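Local coordinates for protein Wss1p (Saccharomyces cerevisiae FostersO, PDB 5XBN) that cleaves DNA-binding proteins as a zinc metalloprotease and takes part in the repair of toxic DNA-protein cross-links, at residues P27-V32 with E50-V55; S56-E61 with T112-L117. All coordinates share one frame; numbering follows the deposited sequence.

Overall arrangement
Interactions 1 and 2 are neighbouring parts of one core in the zinc-dependent protease domain, with centres about 9 Å apart. Interaction 1 lays helix 41-54 against edge strand 29-33. Interaction 2 packs the next helix, 56-62, against the zinc-binding helix 106-118. The two touch through Met59, a selenomethionine, whose SE lies 3.8 Å from Ile29 CD1. His28 CD2 is also 3.6 Å from Ser56 O. Interaction 2 holds the metal site itself, since His115 binds zinc with His119 and His125. Interaction 1 lies further off. The nearest side-chain atoms of Ile29 and the probable active-site residue Glu116 are about 10 Å apart.

Interaction 1: P27-V32 with E50-V55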
# COMPACT_ATOMS: atom_id res chain seq x y z
N PRO A 27 -7.67 2.42 11.35
CA PRO A 27 -7.50 1.77 12.66
C PRO A 27 -6.56 0.56 12.61
O PRO A 27 -6.03 0.12 13.64
CB PRO A 27 -8.93 1.31 13.02
CG PRO A 27 -9.83 2.14 12.18
CD PRO A 27 -9.08 2.41 10.91
N HIS A 28 -6.36 0.02 11.42
CA HIS A 28 -5.63 -1.22 11.25
C HIS A 28 -4.19 -1.03 10.81
O HIS A 28 -3.47 -2.00 10.61
CB HIS A 28 -6.37 -2.11 10.26
CG HIS A 28 -7.84 -2.15 10.52
ND1 HIS A 28 -8.38 -2.75 11.64
CD2 HIS A 28 -8.89 -1.61 9.85
CE1 HIS A 28 -9.69 -2.61 11.63
NE2 HIS A 28 -10.03 -1.91 10.56
N ILE A 29 -3.79 0.22 10.63
CA ILE A 29 -2.39 0.55 10.37
C ILE A 29 -1.91 1.50 11.47
O ILE A 29 -2.46 2.57 11.66
CB ILE A 29 -2.21 1.22 9.01
CG1 ILE A 29 -2.75 0.31 7.91
CG2 ILE A 29 -0.73 1.59 8.81
CD1 ILE A 29 -2.77 0.93 6.51
N GLN A 30 -0.88 1.11 12.20
CA GLN A 30 -0.51 1.91 13.37
C GLN A 30 0.23 3.20 13.00
O GLN A 30 0.06 4.23 13.66
CB GLN A 30 0.33 1.07 14.33
CG GLN A 30 -0.43 -0.06 14.96
CD GLN A 30 0.45 -0.89 15.89
OE1 GLN A 30 1.12 -0.35 16.77
NE2 GLN A 30 0.47 -2.20 15.68
N LYS A 31 1.05 3.17 11.96
CA LYS A 31 1.91 4.31 11.66
C LYS A 31 2.22 4.36 10.18
O LYS A 31 2.46 3.31 9.58
CB LYS A 31 3.22 4.20 12.46
CG LYS A 31 4.20 5.34 12.26
CD LYS A 31 3.80 6.55 13.06
CE LYS A 31 4.97 7.51 13.27
NZ LYS A 31 5.49 8.07 12.00
N VAL A 32 2.20 5.55 9.59
CA VAL A 32 2.72 5.72 8.24
C VAL A 32 3.93 6.65 8.27
O VAL A 32 4.06 7.50 9.16
CB VAL A 32 1.66 6.25 7.25
CG1 VAL A 32 0.43 5.36 7.28
CG2 VAL A 32 1.28 7.67 7.59
N GLU A 50 -3.71 8.52 2.10
CA GLU A 50 -4.92 8.28 1.31
C GLU A 50 -5.00 6.80 0.95
O GLU A 50 -6.08 6.22 0.96
CB GLU A 50 -4.97 9.16 0.06
CG GLU A 50 -6.25 9.03 -0.77
CD GLU A 50 -7.52 9.49 -0.03
OE1 GLU A 50 -7.41 10.23 0.97
OE2 GLU A 50 -8.63 9.10 -0.46
N ILE A 51 -3.86 6.19 0.63
CA ILE A 51 -3.82 4.75 0.40
C ILE A 51 -4.32 4.01 1.64
O ILE A 51 -5.19 3.14 1.57
CB ILE A 51 -2.39 4.26 0.05
CG1 ILE A 51 -1.93 4.82 -1.29
CG2 ILE A 51 -2.32 2.71 0.06
CD1 ILE A 51 -2.55 4.14 -2.48
N ALA A 52 -3.77 4.40 2.79
CA ALA A 52 -4.15 3.80 4.08
C ALA A 52 -5.64 3.92 4.34
O ALA A 52 -6.29 2.98 4.75
CB ALA A 52 -3.37 4.44 5.21
N HIS A 53 -6.18 5.11 4.11
CA HIS A 53 -7.60 5.34 4.30
C HIS A 53 -8.42 4.48 3.35
O HIS A 53 -9.39 3.83 3.76
CB HIS A 53 -7.93 6.82 4.07
CG HIS A 53 -9.39 7.13 4.08
ND1 HIS A 53 -10.21 6.80 5.13
CD2 HIS A 53 -10.18 7.73 3.15
CE1 HIS A 53 -11.45 7.19 4.86
NE2 HIS A 53 -11.45 7.75 3.66
N LYS A 54 -8.02 4.46 2.09
CA LYS A 54 -8.84 3.80 1.08
C LYS A 54 -8.92 2.29 1.31
O LYS A 54 -9.94 1.68 0.98
CB LYS A 54 -8.33 4.09 -0.31
CG LYS A 54 -8.72 5.49 -0.81
CD LYS A 54 -8.20 5.75 -2.21
CE LYS A 54 -9.33 5.70 -3.23
NZ LYS A 54 -8.82 5.76 -4.62
N VAL A 55 -7.87 1.68 1.87
CA VAL A 55 -7.91 0.23 2.12
C VAL A 55 -8.43 -0.17 3.49
O VAL A 55 -8.38 -1.34 3.86
CB VAL A 55 -6.52 -0.46 2.00
CG1 VAL A 55 -6.06 -0.41 0.60
CG2 VAL A 55 -5.49 0.12 2.96
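Ile29 and Val32 both turn their side chains onto Ala52, and this joins an edge strand to a helix in the alpha/beta fold of the WLM protease domain. Strand 29-33 is outermost in the mixed sheet. Helix 41-54 packs on one face of it. The contact is small, apolar and buried.

Ile29 makes the closer approach. Its CG1 stands beside the backbone N (chi1 -57°), and the chain then runs on extended. This sends CD1 forward to the helix. CD1 sits 3.8 Å from Ala52 CB and 4.0 Å from Ala52 CA, so the methyl end reaches the helix surface itself. The short side chain of Ala52 lets the strand come near, with the CA atoms of Ile29 and Ala52 7.3 Å apart.

Val32 comes in from another direction. Its CG1 branch lies 4.4 Å from Ala52 CB, a looser contact. At Ala52 CB the directions to Ile29 CD1 and Val32 CG1 diverge by 84°. The two strand side chains also meet each other, with Ile29 CG2 4.2 Å from Val32 CG1. Gln30 has helix-like backbone angles, a break in the extended chain that probably explains why Ile29 and Val32, three residues apart, face the same helix.

Beside this contact, Pro27 CB lies 4.1 Å above the centre of the His28 ring, covering one face. Asn26 ties the two segments together: its OD1 accepts from His28 N and its ND2 donates to Ala52 O. Ile51 faces helix 106-118 instead, where it meets Met106 and Met110.

Lys31 bends along the strand toward the next residue. Its NZ donates to Val32 O at 3.2 Å, from a position 37° above the carbonyl plane.

Interaction 2: S56-E61 with T112-L117; sequences SYLMKE and TMLHEL. With ZN (zinc ion), chain B.
Leu58, Met59, Met113, Leu114 and Leu117 join two helices of the zinc protease core, one of which carries the HExxH motif. Segments 56-61 and 112-117 run nearly parallel, at 16°, and their axes come no closer than 12.4 Å. At that spacing the backbones stay apart and long apolar side chains bridge the gap.

The apolar contacts form two groups. Leu58 and Leu114 cross at about a right angle, and their CD2 methyls press together at 3.4 Å, tighter than usual. Met59 and Met113 are selenomethionines. Met59 CG lies 4.1 Å from Leu117 CD1. A bend at chi3 (68°) turns its CE to 4.2 Å from Leu117 CD2. Its SE faces the CE methyl of Met113 at 4.4 Å, a loose contact.

The polar and metal contacts lie apart from this interface. Glu61 forms a salt bridge with Arg139 of helix 127-145. Glu116, the probable active-site residue, follows His115 on the same helix. His115 leaves the helix on the side away from Leu58, and Phe129 packs edge-to-face with its ring. His119 and His125 also bind the zinc. His115 NE2 is 2.0 Å from the zinc, and a water oxygen occupies a further position at 2.0 Å from the metal.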
# COMPACT_ATOMS: atom_id res chain seq x y z
N SER A 56 -8.95 0.79 4.24
CA SER A 56 -9.33 0.51 5.63
C SER A 56 -10.45 -0.52 5.73
O SER A 56 -10.42 -1.45 6.57
CB SER A 56 -9.74 1.82 6.33
OG SER A 56 -10.85 2.42 5.69
N TYR A 57 -11.44 -0.39 4.87
CA TYR A 57 -12.61 -1.27 4.93
C TYR A 57 -12.22 -2.70 4.57
O TYR A 57 -12.66 -3.66 5.22
CB TYR A 57 -13.69 -0.75 3.99
CG TYR A 57 -15.07 -1.33 4.24
CD1 TYR A 57 -15.47 -2.51 3.62
CD2 TYR A 57 -15.98 -0.69 5.07
CE1 TYR A 57 -16.73 -3.04 3.83
CE2 TYR A 57 -17.26 -1.21 5.28
CZ TYR A 57 -17.62 -2.39 4.66
OH TYR A 57 -18.88 -2.93 4.85
N LEU A 58 -11.40 -2.84 3.54
CA LEU A 58 -10.93 -4.14 3.06
C LEU A 58 -10.11 -4.82 4.15
O LEU A 58 -10.26 -6.02 4.42
CB LEU A 58 -10.10 -3.98 1.78
CG LEU A 58 -9.60 -5.26 1.09
CD1 LEU A 58 -10.74 -6.03 0.47
CD2 LEU A 58 -8.57 -4.92 0.03
N MSE A 59 -9.24 -4.06 4.80
CA MSE A 59 -8.46 -4.63 5.89
C MSE A 59 -9.36 -5.08 7.03
O MSE A 59 -9.12 -6.12 7.63
CB MSE A 59 -7.40 -3.63 6.38
CG MSE A 59 -6.30 -3.43 5.34
SE MSE A 59 -4.88 -2.24 5.95
CE MSE A 59 -4.11 -3.35 7.37
N LYS A 60 -10.41 -4.31 7.34
CA LYS A 60 -11.33 -4.74 8.40
C LYS A 60 -12.01 -6.06 8.02
O LYS A 60 -12.09 -6.99 8.85
CB LYS A 60 -12.38 -3.67 8.70
CG LYS A 60 -13.38 -4.12 9.76
CD LYS A 60 -14.30 -3.00 10.19
CE LYS A 60 -14.70 -3.17 11.65
NZ LYS A 60 -13.51 -3.16 12.56
N GLU A 61 -12.45 -6.16 6.77
CA GLU A 61 -13.13 -7.36 6.26
C GLU A 61 -12.25 -8.60 6.32
O GLU A 61 -12.74 -9.71 6.54
CB GLU A 61 -13.60 -7.15 4.82
CG GLU A 61 -14.85 -6.34 4.64
CD GLU A 61 -15.38 -6.40 3.22
OE1 GLU A 61 -14.64 -6.83 2.30
OE2 GLU A 61 -16.56 -6.04 3.02
N THR A 112 -0.05 -2.38 -5.84
CA THR A 112 1.07 -2.86 -5.05
C THR A 112 0.69 -3.04 -3.58
O THR A 112 1.10 -4.01 -2.93
CB THR A 112 2.26 -1.92 -5.18
OG1 THR A 112 2.71 -1.95 -6.53
CG2 THR A 112 3.40 -2.35 -4.25
N MSE A 113 -0.11 -2.11 -3.06
CA MSE A 113 -0.57 -2.25 -1.69
C MSE A 113 -1.33 -3.56 -1.49
O MSE A 113 -1.09 -4.28 -0.51
CB MSE A 113 -1.46 -1.08 -1.28
CG MSE A 113 -1.99 -1.17 0.15
SE MSE A 113 -0.57 -1.11 1.52
CE MSE A 113 -1.69 -1.13 3.12
N LEU A 114 -2.22 -3.90 -2.42
CA LEU A 114 -3.00 -5.12 -2.28
C LEU A 114 -2.12 -6.37 -2.45
O LEU A 114 -2.34 -7.37 -1.77
CB LEU A 114 -4.15 -5.14 -3.29
CG LEU A 114 -5.17 -4.00 -3.12
CD1 LEU A 114 -6.28 -4.10 -4.16
CD2 LEU A 114 -5.77 -3.99 -1.73
N HIS A 115 -1.14 -6.30 -3.34
CA HIS A 115 -0.14 -7.35 -3.47
C HIS A 115 0.54 -7.59 -2.13
O HIS A 115 0.68 -8.72 -1.67
CB HIS A 115 0.91 -6.97 -4.53
CG HIS A 115 1.99 -8.00 -4.73
ND1 HIS A 115 2.14 -8.69 -5.92
CD2 HIS A 115 2.97 -8.45 -3.91
CE1 HIS A 115 3.17 -9.52 -5.82
NE2 HIS A 115 3.69 -9.39 -4.61
N GLU A 116 0.99 -6.52 -1.49
CA GLU A 116 1.71 -6.69 -0.24
C GLU A 116 0.81 -7.13 0.91
O GLU A 116 1.27 -7.87 1.77
CB GLU A 116 2.45 -5.41 0.15
CG GLU A 116 3.44 -4.96 -0.93
CD GLU A 116 4.47 -6.01 -1.27
OE1 GLU A 116 4.78 -6.87 -0.42
OE2 GLU A 116 5.00 -5.97 -2.39
N LEU A 117 -0.44 -6.68 0.94
CA LEU A 117 -1.38 -7.17 1.95
C LEU A 117 -1.60 -8.68 1.81
O LEU A 117 -1.76 -9.38 2.79
CB LEU A 117 -2.73 -6.45 1.85
CG LEU A 117 -2.70 -5.04 2.44
CD1 LEU A 117 -4.00 -4.31 2.10
CD2 LEU A 117 -2.48 -5.11 3.97
ZN ZN B . 5.07 -10.55 -3.83
O HOH W 1 6.95 -10.00 -4.01